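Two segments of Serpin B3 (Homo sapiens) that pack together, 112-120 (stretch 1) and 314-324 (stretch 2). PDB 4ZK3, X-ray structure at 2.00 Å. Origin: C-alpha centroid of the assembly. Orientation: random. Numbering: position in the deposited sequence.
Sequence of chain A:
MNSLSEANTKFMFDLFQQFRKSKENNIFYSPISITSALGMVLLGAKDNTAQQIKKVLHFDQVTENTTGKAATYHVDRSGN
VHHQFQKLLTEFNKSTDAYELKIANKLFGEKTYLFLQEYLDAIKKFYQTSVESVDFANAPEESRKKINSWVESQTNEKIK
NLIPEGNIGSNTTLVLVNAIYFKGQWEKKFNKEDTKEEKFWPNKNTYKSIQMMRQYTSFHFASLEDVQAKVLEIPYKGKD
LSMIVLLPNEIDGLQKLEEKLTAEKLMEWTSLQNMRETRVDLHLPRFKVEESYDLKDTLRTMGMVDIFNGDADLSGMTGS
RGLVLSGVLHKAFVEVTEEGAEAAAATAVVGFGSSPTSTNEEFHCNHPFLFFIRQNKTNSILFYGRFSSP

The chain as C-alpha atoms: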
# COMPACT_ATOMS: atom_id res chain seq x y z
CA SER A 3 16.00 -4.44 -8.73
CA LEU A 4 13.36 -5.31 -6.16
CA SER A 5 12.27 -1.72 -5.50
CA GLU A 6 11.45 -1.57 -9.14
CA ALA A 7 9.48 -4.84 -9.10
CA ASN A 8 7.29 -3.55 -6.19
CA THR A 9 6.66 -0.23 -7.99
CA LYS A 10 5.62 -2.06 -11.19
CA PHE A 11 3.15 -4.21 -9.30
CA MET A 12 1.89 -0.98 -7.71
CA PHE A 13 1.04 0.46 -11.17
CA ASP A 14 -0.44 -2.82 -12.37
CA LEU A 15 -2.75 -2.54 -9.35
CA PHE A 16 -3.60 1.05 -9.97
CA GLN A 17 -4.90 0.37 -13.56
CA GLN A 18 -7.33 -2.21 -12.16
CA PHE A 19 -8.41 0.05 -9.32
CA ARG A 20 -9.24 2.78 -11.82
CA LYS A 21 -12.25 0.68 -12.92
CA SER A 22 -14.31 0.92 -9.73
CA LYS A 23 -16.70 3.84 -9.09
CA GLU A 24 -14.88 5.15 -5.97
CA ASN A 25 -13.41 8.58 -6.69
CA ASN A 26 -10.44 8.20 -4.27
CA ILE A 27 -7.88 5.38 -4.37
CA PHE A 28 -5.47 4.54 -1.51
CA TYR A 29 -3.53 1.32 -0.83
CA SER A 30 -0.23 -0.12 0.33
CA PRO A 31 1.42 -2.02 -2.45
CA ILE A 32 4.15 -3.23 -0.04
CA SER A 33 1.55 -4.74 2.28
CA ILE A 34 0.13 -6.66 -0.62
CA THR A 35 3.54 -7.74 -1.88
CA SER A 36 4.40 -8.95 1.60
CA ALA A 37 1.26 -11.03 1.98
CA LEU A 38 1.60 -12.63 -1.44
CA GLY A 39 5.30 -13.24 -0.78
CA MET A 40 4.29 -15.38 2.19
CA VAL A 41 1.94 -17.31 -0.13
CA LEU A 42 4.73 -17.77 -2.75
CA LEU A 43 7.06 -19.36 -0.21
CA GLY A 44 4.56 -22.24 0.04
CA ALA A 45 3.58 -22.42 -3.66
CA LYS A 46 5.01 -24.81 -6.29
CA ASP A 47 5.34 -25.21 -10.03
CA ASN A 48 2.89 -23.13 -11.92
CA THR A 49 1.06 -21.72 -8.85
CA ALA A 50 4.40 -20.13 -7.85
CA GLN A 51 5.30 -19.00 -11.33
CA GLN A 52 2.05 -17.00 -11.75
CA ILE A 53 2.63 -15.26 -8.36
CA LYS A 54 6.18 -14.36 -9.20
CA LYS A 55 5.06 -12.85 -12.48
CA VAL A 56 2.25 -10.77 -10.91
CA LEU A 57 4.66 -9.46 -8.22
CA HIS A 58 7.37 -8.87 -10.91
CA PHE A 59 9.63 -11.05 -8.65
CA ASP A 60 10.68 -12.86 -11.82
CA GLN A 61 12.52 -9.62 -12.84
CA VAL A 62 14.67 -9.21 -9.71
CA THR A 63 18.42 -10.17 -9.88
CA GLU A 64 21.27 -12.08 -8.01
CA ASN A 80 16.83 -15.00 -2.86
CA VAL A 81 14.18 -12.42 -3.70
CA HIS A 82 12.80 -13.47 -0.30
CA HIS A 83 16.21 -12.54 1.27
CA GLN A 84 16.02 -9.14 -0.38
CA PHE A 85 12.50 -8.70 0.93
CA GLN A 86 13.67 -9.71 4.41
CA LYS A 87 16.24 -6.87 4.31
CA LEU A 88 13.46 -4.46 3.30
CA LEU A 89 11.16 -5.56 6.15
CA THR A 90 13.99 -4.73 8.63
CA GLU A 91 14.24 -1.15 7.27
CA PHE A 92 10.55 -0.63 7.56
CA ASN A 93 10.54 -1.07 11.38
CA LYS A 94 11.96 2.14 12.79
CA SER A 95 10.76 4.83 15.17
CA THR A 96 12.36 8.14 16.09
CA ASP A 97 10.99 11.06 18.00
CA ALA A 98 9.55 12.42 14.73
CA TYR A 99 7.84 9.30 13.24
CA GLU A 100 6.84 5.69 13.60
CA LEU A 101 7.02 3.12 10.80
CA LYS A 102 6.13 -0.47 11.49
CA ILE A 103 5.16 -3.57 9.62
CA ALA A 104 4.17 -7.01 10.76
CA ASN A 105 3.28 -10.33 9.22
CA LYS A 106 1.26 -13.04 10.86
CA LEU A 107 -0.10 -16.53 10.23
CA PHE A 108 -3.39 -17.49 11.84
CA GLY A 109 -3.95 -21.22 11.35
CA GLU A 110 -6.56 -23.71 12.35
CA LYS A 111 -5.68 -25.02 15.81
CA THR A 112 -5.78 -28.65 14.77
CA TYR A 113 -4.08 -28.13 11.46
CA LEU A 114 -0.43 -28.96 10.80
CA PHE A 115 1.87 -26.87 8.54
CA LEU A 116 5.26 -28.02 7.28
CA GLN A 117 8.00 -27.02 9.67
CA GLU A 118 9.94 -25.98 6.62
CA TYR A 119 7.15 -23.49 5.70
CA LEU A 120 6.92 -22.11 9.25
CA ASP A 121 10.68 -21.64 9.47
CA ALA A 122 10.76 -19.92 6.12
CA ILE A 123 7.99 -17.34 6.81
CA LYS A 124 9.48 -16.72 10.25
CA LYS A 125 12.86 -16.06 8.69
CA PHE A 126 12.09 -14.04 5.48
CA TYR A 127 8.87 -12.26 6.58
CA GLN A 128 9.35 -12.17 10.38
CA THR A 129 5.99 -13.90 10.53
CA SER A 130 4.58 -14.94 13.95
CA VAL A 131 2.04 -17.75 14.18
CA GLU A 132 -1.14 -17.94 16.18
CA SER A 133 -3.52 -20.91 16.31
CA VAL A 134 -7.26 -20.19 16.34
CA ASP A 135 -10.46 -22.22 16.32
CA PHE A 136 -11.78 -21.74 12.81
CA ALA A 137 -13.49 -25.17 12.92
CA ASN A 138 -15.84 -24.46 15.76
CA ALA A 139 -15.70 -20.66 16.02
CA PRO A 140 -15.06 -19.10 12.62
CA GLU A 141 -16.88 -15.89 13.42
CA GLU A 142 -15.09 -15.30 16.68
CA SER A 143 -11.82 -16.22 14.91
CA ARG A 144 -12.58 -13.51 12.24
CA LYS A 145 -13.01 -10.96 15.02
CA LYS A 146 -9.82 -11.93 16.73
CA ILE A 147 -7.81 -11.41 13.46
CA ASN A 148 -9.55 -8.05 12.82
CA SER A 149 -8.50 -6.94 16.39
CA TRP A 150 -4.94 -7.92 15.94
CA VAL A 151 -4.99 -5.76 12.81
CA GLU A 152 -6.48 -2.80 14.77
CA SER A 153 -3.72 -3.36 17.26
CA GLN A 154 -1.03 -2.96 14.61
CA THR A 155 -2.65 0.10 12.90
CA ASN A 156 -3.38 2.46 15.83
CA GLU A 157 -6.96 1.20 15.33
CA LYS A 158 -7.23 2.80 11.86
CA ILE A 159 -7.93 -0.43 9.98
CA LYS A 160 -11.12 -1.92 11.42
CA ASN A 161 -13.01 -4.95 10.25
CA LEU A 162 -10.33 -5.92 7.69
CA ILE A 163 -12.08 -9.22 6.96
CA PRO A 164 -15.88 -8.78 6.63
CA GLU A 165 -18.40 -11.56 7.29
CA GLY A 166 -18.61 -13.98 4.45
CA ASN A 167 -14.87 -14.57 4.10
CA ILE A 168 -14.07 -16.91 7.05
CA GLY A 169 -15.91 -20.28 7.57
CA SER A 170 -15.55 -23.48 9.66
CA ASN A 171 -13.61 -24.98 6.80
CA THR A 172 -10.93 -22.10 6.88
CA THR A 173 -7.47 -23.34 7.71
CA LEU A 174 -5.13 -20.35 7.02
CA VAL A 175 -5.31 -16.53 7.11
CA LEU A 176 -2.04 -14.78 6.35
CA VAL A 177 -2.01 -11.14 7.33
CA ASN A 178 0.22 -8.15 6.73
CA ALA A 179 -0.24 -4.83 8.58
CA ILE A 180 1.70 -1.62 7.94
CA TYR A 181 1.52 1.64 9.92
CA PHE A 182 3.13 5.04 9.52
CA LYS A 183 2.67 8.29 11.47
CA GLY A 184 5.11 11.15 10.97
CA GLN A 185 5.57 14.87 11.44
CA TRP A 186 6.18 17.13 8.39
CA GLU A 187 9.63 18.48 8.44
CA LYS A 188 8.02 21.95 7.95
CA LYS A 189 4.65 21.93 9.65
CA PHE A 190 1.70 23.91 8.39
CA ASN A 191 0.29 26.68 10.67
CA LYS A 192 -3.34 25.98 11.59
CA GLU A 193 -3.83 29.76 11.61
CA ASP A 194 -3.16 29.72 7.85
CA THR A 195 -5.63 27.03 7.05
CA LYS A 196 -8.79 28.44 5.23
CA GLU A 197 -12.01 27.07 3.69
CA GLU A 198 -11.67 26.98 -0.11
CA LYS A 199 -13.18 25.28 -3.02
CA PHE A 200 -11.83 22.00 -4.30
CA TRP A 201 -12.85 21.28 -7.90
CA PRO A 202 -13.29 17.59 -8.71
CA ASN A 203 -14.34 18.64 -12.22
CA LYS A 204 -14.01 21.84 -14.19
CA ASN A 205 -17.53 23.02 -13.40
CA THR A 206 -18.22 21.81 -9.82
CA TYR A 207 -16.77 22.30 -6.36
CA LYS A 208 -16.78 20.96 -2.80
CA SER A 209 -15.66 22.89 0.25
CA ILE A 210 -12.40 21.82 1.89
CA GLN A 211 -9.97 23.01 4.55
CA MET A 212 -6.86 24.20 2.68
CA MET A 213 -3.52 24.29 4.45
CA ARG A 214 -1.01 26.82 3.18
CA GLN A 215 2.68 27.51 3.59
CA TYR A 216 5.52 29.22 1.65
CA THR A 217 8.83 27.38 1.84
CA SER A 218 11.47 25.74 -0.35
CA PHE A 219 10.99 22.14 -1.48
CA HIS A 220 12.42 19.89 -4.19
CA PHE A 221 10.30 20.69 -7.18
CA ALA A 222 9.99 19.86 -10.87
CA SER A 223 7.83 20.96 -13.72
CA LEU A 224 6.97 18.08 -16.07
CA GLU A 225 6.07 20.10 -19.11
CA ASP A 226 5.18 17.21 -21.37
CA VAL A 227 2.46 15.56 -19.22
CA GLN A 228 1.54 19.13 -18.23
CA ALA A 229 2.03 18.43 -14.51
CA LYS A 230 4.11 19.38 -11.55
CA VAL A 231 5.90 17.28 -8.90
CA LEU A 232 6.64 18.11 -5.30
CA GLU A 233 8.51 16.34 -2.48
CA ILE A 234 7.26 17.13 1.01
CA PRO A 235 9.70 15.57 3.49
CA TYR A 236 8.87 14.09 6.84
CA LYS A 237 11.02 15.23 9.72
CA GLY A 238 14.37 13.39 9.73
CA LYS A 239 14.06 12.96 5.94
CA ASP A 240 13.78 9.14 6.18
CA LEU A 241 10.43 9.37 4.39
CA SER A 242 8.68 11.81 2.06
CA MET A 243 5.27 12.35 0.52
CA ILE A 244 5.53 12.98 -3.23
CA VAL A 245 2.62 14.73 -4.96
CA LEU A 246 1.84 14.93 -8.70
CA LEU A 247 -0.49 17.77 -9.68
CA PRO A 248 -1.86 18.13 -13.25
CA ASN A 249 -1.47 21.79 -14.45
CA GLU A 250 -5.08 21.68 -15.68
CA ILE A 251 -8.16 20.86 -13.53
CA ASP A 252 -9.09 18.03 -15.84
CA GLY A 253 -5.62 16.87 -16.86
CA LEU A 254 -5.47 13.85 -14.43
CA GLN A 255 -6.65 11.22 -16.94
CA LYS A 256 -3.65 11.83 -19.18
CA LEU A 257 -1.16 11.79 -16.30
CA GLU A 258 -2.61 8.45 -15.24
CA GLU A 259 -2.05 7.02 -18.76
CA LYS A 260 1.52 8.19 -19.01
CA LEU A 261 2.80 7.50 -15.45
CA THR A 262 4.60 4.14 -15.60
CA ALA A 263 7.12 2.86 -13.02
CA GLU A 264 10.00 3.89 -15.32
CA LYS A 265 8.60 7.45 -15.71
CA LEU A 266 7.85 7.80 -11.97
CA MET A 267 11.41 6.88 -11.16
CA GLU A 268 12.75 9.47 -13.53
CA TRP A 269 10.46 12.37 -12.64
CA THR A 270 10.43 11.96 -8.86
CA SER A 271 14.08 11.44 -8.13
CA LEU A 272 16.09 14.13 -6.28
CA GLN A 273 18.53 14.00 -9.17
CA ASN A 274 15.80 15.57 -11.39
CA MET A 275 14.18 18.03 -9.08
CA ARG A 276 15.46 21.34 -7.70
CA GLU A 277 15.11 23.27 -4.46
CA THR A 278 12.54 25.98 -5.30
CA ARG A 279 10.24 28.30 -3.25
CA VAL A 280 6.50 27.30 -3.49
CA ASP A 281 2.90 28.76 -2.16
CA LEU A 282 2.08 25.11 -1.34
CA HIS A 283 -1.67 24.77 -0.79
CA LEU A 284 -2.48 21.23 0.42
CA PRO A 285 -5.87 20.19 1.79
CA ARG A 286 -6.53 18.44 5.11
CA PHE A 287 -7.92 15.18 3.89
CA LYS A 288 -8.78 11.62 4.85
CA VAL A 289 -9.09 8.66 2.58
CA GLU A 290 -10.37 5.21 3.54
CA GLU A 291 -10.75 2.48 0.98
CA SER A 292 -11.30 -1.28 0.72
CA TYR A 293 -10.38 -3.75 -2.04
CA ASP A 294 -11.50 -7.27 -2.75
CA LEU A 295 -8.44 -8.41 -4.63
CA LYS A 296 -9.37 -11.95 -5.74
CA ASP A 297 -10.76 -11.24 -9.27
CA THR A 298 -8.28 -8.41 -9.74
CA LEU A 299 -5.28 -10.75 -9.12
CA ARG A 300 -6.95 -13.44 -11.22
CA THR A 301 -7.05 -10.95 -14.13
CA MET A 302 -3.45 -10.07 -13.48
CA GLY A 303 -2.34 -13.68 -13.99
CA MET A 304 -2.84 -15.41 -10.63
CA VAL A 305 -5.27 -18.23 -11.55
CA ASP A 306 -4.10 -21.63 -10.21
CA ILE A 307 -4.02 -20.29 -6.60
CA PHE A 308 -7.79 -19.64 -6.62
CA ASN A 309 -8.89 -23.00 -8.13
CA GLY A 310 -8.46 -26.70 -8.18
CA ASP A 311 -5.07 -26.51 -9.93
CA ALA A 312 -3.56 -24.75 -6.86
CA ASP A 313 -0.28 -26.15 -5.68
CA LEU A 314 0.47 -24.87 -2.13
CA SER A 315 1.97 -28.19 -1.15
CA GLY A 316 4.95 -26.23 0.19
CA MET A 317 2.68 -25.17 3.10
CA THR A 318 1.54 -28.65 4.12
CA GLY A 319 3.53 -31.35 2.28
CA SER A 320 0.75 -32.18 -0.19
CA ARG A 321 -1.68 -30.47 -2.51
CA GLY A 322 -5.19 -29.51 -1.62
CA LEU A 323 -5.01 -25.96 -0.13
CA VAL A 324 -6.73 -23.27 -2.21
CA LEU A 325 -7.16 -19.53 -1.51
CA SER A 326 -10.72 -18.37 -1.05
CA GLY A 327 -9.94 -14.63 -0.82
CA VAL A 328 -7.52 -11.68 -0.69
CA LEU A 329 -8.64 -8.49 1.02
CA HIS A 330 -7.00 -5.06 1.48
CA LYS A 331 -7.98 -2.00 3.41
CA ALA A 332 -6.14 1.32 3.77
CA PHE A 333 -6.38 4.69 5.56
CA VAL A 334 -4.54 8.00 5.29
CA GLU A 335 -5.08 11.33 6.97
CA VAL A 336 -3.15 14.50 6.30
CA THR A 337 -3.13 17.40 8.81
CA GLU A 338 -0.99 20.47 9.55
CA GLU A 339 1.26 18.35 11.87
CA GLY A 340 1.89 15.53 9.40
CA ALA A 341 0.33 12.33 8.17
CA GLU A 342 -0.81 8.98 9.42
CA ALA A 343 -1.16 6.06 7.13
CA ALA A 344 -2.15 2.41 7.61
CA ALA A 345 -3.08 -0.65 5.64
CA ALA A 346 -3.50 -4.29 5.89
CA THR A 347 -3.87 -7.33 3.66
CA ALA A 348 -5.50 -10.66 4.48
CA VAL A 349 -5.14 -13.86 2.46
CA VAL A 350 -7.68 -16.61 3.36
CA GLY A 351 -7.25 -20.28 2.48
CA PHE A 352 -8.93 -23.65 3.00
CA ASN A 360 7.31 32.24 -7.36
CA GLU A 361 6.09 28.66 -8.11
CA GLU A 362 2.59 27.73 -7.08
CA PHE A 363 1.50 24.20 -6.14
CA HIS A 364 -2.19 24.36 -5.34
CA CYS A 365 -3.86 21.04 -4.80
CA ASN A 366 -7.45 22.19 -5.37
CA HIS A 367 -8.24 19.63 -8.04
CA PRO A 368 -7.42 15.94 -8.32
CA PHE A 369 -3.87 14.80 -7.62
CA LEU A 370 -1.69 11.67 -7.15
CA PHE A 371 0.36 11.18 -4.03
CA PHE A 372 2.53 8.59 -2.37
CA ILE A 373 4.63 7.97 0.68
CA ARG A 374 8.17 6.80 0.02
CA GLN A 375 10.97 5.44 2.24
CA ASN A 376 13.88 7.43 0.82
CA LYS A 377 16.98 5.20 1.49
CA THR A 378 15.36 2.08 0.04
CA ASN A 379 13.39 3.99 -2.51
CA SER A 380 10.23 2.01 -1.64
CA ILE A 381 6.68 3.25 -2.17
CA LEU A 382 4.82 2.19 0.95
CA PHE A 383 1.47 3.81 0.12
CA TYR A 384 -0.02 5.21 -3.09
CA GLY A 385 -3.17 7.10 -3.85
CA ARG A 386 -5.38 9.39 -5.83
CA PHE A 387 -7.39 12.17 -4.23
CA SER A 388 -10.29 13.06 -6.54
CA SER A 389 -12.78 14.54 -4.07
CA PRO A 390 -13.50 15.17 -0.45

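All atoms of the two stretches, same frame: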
# COMPACT_ATOMS: atom_id res chain seq x y z
N THR A 112 -6.07 -27.25 14.99
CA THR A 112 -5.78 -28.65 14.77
C THR A 112 -5.02 -28.95 13.50
O THR A 112 -4.77 -30.11 13.19
CB THR A 112 -7.09 -29.46 14.76
OG1 THR A 112 -7.95 -29.02 13.70
CG2 THR A 112 -7.79 -29.30 16.10
N TYR A 113 -4.56 -27.93 12.80
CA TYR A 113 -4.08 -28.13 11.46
C TYR A 113 -2.58 -28.04 11.44
O TYR A 113 -2.03 -27.16 12.06
CB TYR A 113 -4.69 -27.09 10.57
CG TYR A 113 -4.51 -27.35 9.10
CD1 TYR A 113 -5.31 -28.27 8.45
CD2 TYR A 113 -3.59 -26.64 8.35
CE1 TYR A 113 -5.15 -28.52 7.09
CE2 TYR A 113 -3.46 -26.86 7.01
CZ TYR A 113 -4.22 -27.81 6.40
OH TYR A 113 -4.06 -28.02 5.07
N LEU A 114 -1.90 -28.93 10.74
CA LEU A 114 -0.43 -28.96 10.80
C LEU A 114 0.18 -28.39 9.52
O LEU A 114 -0.16 -28.87 8.42
CB LEU A 114 0.10 -30.38 11.03
CG LEU A 114 -0.30 -31.02 12.36
CD1 LEU A 114 -0.23 -32.54 12.30
CD2 LEU A 114 0.56 -30.49 13.49
N PHE A 115 1.09 -27.42 9.67
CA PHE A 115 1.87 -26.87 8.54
C PHE A 115 3.24 -27.51 8.52
O PHE A 115 3.69 -27.99 9.53
CB PHE A 115 2.02 -25.33 8.62
CG PHE A 115 0.72 -24.62 8.49
CD1 PHE A 115 0.15 -24.43 7.24
CD2 PHE A 115 0.02 -24.22 9.61
CE1 PHE A 115 -1.09 -23.82 7.12
CE2 PHE A 115 -1.24 -23.65 9.51
CZ PHE A 115 -1.82 -23.45 8.25
N LEU A 116 3.90 -27.50 7.37
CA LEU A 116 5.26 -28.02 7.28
C LEU A 116 6.18 -27.17 8.09
O LEU A 116 6.09 -25.93 8.00
CB LEU A 116 5.68 -27.98 5.82
CG LEU A 116 6.21 -29.23 5.13
CD1 LEU A 116 5.36 -30.44 5.46
CD2 LEU A 116 6.25 -28.94 3.63
N GLN A 117 7.07 -27.79 8.86
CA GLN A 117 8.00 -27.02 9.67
C GLN A 117 8.86 -26.15 8.79
O GLN A 117 9.10 -24.98 9.07
CB GLN A 117 8.88 -27.93 10.50
CG GLN A 117 9.67 -27.18 11.57
CD GLN A 117 8.72 -26.49 12.56
OE1 GLN A 117 7.74 -27.07 12.97
NE2 GLN A 117 8.99 -25.27 12.89
N GLU A 118 9.28 -26.73 7.68
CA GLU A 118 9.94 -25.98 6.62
C GLU A 118 9.22 -24.65 6.30
O GLU A 118 9.85 -23.63 6.20
CB GLU A 118 9.97 -26.85 5.35
CG GLU A 118 11.13 -26.57 4.42
CD GLU A 118 10.94 -27.26 3.05
OE1 GLU A 118 10.02 -28.11 2.87
OE2 GLU A 118 11.72 -26.93 2.14
N TYR A 119 7.92 -24.69 6.09
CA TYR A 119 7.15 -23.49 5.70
C TYR A 119 7.14 -22.47 6.83
O TYR A 119 7.46 -21.28 6.61
CB TYR A 119 5.74 -23.86 5.23
CG TYR A 119 4.92 -22.66 4.84
CD1 TYR A 119 5.34 -21.83 3.82
CD2 TYR A 119 3.76 -22.30 5.58
CE1 TYR A 119 4.61 -20.72 3.48
CE2 TYR A 119 3.04 -21.18 5.24
CZ TYR A 119 3.47 -20.39 4.21
OH TYR A 119 2.78 -19.25 3.89
N LEU A 120 6.85 -22.94 8.05
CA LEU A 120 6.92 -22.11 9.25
C LEU A 120 8.27 -21.48 9.48
O LEU A 120 8.33 -20.28 9.75
CB LEU A 120 6.49 -22.84 10.51
CG LEU A 120 5.10 -23.49 10.45
CD1 LEU A 120 4.86 -24.35 11.72
CD2 LEU A 120 4.02 -22.46 10.21
N LEU A 314 -0.01 -25.52 -3.34
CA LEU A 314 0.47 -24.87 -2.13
C LEU A 314 0.98 -25.96 -1.24
O LEU A 314 0.94 -25.87 0.00
CB LEU A 314 -0.71 -24.16 -1.46
CG LEU A 314 -1.15 -22.84 -2.11
CD1 LEU A 314 -2.31 -22.17 -1.37
CD2 LEU A 314 0.06 -21.90 -2.19
N SER A 315 1.50 -27.01 -1.86
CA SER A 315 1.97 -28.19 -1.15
C SER A 315 3.21 -27.86 -0.35
O SER A 315 3.64 -28.65 0.53
CB SER A 315 2.26 -29.32 -2.15
OG SER A 315 3.31 -28.99 -3.03
N GLY A 316 3.83 -26.71 -0.65
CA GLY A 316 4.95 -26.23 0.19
C GLY A 316 4.52 -25.74 1.60
O GLY A 316 5.36 -25.52 2.51
N MET A 317 3.23 -25.58 1.78
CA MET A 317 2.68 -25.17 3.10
C MET A 317 2.47 -26.38 4.00
O MET A 317 2.66 -26.27 5.22
CB MET A 317 1.37 -24.45 2.94
CG MET A 317 1.52 -23.06 2.36
SD MET A 317 -0.04 -22.17 2.31
CE MET A 317 0.38 -20.60 1.61
N THR A 318 2.05 -27.50 3.39
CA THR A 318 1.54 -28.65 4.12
C THR A 318 2.28 -29.94 3.85
O THR A 318 2.28 -30.80 4.69
CB THR A 318 0.04 -28.85 3.81
OG1 THR A 318 -0.18 -28.75 2.39
CG2 THR A 318 -0.82 -27.74 4.49
N GLY A 319 2.96 -30.07 2.71
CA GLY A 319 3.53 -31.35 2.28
C GLY A 319 2.68 -32.08 1.24
O GLY A 319 3.06 -33.14 0.74
N SER A 320 1.52 -31.56 0.90
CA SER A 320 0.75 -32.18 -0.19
C SER A 320 -0.22 -31.16 -0.72
O SER A 320 -0.53 -30.18 -0.03
CB SER A 320 -0.04 -33.37 0.32
OG SER A 320 -1.10 -32.92 1.12
N ARG A 321 -0.72 -31.39 -1.92
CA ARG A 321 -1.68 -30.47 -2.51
C ARG A 321 -2.98 -30.52 -1.79
O ARG A 321 -3.23 -31.44 -1.04
CB ARG A 321 -1.91 -30.77 -3.97
CG ARG A 321 -0.72 -30.42 -4.83
CD ARG A 321 -1.02 -30.77 -6.27
NE ARG A 321 -2.04 -29.86 -6.80
CZ ARG A 321 -3.01 -30.20 -7.64
NH1 ARG A 321 -3.14 -31.46 -8.05
NH2 ARG A 321 -3.86 -29.28 -8.04
N GLY A 322 -3.81 -29.51 -2.03
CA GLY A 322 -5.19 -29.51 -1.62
C GLY A 322 -5.65 -28.15 -1.11
O GLY A 322 -6.84 -27.85 -1.14
N LEU A 323 -4.70 -27.36 -0.59
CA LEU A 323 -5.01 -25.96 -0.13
C LEU A 323 -5.27 -25.07 -1.31
O LEU A 323 -4.52 -25.15 -2.30
CB LEU A 323 -3.85 -25.36 0.68
CG LEU A 323 -3.95 -25.54 2.20
CD1 LEU A 323 -2.65 -25.14 2.88
CD2 LEU A 323 -5.11 -24.74 2.76
N VAL A 324 -6.32 -24.27 -1.20
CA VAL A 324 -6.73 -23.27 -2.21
C VAL A 324 -7.08 -21.97 -1.49
O VAL A 324 -7.61 -22.01 -0.38
CB VAL A 324 -7.98 -23.73 -2.97
CG1 VAL A 324 -8.37 -22.71 -4.01
CG2 VAL A 324 -7.72 -25.10 -3.60
O HOH W 1 2.10 -30.79 7.52

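Stretch 2 enters the contact through its backbone, with Ser315 and Gly316 in a weakly bonded helical turn. The carbonyl of Gly316 faces stretch 1: its O lies 3.2 Å from Tyr119 CB and 3.7 Å from Leu116 CD2, so aliphatic carbons cover it. Met317 has the largest area covered by the other stretch. Its O accepts a hydrogen bond from Leu116 N at 2.8 Å, nearly linear at 173°, which ties the turn to the residue just before the helix of stretch 1. The same Met317 O sits near the plane of the Phe115 ring, at its edge. With chi1 m and the rest of the chain extended, the Met317 side chain runs along Tyr119: Met317 CG lies over the face of the Tyr119 ring, 3.8 Å from its centroid, a CH-pi contact, while the sulfur approaches obliquely. At Thr318 the CA-to-CB bond points away, yet CG2 reaches Tyr113 OH at 3.3 Å. Thr318 O approaches Leu116 CD1 at 3.2 Å and also accepts a hydrogen bond from a water (2.8 Å from the water O), which donates as well to Leu114 O at 3.1 Å, bridging the two backbones. Gly319 follows with positive phi; an ideal CB would lie 3.1 Å from Leu116 CD1. Farther on, Leu323 returns to the contact, its CG 3.8 Å from Tyr113 OH.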